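PDB 3D4T: thioredoxin-like fold domain-containing protein from Paracoccus denitrificans, which is probably a periplasmic thiol-disulfide oxidoreductase of the thioredoxin superfamily that reduces or exchanges disulfides in partner proteins. Local coordinates for residues 21-26 / 68-73. Numbering follows the deposited sequence.
Sequences RLLMFE and LELARP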
# COMPACT_ATOMS: atom_id res chain seq x y z
N ARG A 21 8.33 -2.57 -0.16
CA ARG A 21 7.21 -2.84 0.77
C ARG A 21 5.99 -2.02 0.36
O ARG A 21 6.15 -0.92 -0.17
CB ARG A 21 7.57 -2.43 2.20
CG ARG A 21 8.66 -3.23 2.88
CD ARG A 21 9.15 -2.42 4.09
NE ARG A 21 9.58 -1.07 3.68
CZ ARG A 21 9.85 -0.06 4.50
NH1 ARG A 21 9.73 -0.20 5.83
NH2 ARG A 21 10.24 1.10 3.99
N LEU A 22 4.80 -2.51 0.66
CA LEU A 22 3.59 -1.75 0.44
C LEU A 22 2.99 -1.32 1.78
O LEU A 22 2.42 -2.14 2.49
CB LEU A 22 2.57 -2.55 -0.36
CG LEU A 22 1.38 -1.80 -0.94
CD1 LEU A 22 1.84 -0.82 -2.05
CD2 LEU A 22 0.41 -2.81 -1.50
N LEU A 23 3.10 -0.04 2.10
CA LEU A 23 2.43 0.50 3.27
C LEU A 23 0.95 0.74 2.96
O LEU A 23 0.63 1.43 2.00
CB LEU A 23 3.05 1.86 3.64
CG LEU A 23 4.57 1.89 3.81
CD1 LEU A 23 4.99 3.24 4.31
CD2 LEU A 23 5.03 0.79 4.78
N MET A 24 0.07 0.20 3.79
CA MET A 24 -1.34 0.44 3.68
C MET A 24 -1.76 1.31 4.86
O MET A 24 -1.73 0.88 6.02
CB MET A 24 -2.12 -0.88 3.70
CG MET A 24 -3.64 -0.66 3.80
SD MET A 24 -4.58 -2.17 4.09
CE MET A 24 -6.20 -1.53 3.66
N PHE A 25 -2.17 2.54 4.54
CA PHE A 25 -2.63 3.47 5.54
C PHE A 25 -4.13 3.32 5.74
O PHE A 25 -4.89 3.31 4.77
CB PHE A 25 -2.22 4.90 5.18
CG PHE A 25 -0.74 5.15 5.33
CD1 PHE A 25 -0.22 5.58 6.54
CD2 PHE A 25 0.12 4.92 4.26
CE1 PHE A 25 1.15 5.81 6.70
CE2 PHE A 25 1.50 5.13 4.38
CZ PHE A 25 2.02 5.58 5.59
N GLU A 26 -4.53 3.18 7.00
CA GLU A 26 -5.94 2.93 7.37
C GLU A 26 -6.37 3.88 8.48
O GLU A 26 -5.55 4.57 9.07
CB GLU A 26 -6.09 1.51 7.91
CG GLU A 26 -5.62 0.44 7.01
CD GLU A 26 -6.07 -0.92 7.50
OE1 GLU A 26 -6.99 -1.51 6.89
OE2 GLU A 26 -5.50 -1.39 8.48
N LEU A 68 11.29 6.52 7.58
CA LEU A 68 10.44 6.38 6.40
C LEU A 68 10.18 7.74 5.76
O LEU A 68 9.71 8.66 6.41
CB LEU A 68 9.13 5.67 6.76
CG LEU A 68 8.99 4.20 6.35
CD1 LEU A 68 10.27 3.40 6.62
CD2 LEU A 68 7.75 3.53 7.00
N GLU A 69 10.48 7.87 4.48
CA GLU A 69 10.42 9.15 3.81
C GLU A 69 9.30 9.12 2.76
O GLU A 69 9.43 8.43 1.75
CB GLU A 69 11.74 9.44 3.09
CG GLU A 69 13.01 9.36 3.94
CD GLU A 69 12.99 10.35 5.07
OE1 GLU A 69 12.61 11.52 4.86
OE2 GLU A 69 13.35 9.97 6.19
N LEU A 70 8.23 9.86 2.99
CA LEU A 70 7.14 9.94 2.03
C LEU A 70 7.22 11.20 1.19
O LEU A 70 7.67 12.24 1.67
CB LEU A 70 5.77 9.91 2.74
CG LEU A 70 5.33 8.73 3.62
CD1 LEU A 70 3.90 8.89 4.03
CD2 LEU A 70 5.51 7.39 2.91
N ALA A 71 6.70 11.13 -0.04
CA ALA A 71 6.71 12.27 -0.97
C ALA A 71 5.75 13.36 -0.52
O ALA A 71 6.00 14.52 -0.80
CB ALA A 71 6.35 11.82 -2.37
N ARG A 72 4.66 12.98 0.15
CA ARG A 72 3.66 13.91 0.66
C ARG A 72 2.84 13.23 1.76
O ARG A 72 2.91 11.99 1.90
CB ARG A 72 2.75 14.40 -0.49
CG ARG A 72 2.20 13.31 -1.41
CD ARG A 72 1.26 13.96 -2.42
NE ARG A 72 0.65 13.01 -3.34
CZ ARG A 72 -0.59 12.55 -3.23
NH1 ARG A 72 -1.35 12.93 -2.21
NH2 ARG A 72 -1.07 11.70 -4.13
N PRO A 73 2.06 14.02 2.55
CA PRO A 73 1.22 13.41 3.60
C PRO A 73 0.26 12.36 3.05
O PRO A 73 -0.14 12.42 1.88
CB PRO A 73 0.39 14.59 4.13
CG PRO A 73 1.18 15.79 3.78
CD PRO A 73 1.96 15.49 2.55
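L68 and L23 meet tip to tip, CD2 of L68 lying 3.9 Å from CD1 of L23, and this apolar touch is the middle of a small patch built from side chains alone. No hydrogen bond joins residues 21-26 to 68-73. L70 continues the patch: its CD2 comes to 4.4 Å from CD1 of L23, a looser approach, while its CD1 branch meets F25 at the far corner of the ring, 4.1 Å from CZ and oblique to the ring. On F25, CG sits anti to the carbonyl carbon (chi1 -71°), which swings the ring out from the strand with CZ leading toward L70.

The other kind of contact is polar against apolar, and less certain, because R21 was modelled in two conformers. In the one described, CD1 of L68 abuts the guanidinium edge, in its plane, 3.5 Å from NH2 and 3.7 Å from NH1 of R21, and NH2 also makes a weak hydrogen bond to the carbonyl of G85. Shortening L68 to an alanine removes both methyls and would probably open a gap at the tip of L23, left with the looser approach of L70.

R21, L23 and F25 alternate along strand 20-26, an inner strand of the thioredoxin-like sheet, and point to one face, where the loop between strands 55-59 and 79-84 packs over them. L22 and M24 face the other way, M24 touching C33 in helix 31-39, at whose N-terminal start the C30-C33 disulfide sits. Strands 55-59 and 79-84 flank strand 20-26, contributing L58 beside F25 and M83 beside L23.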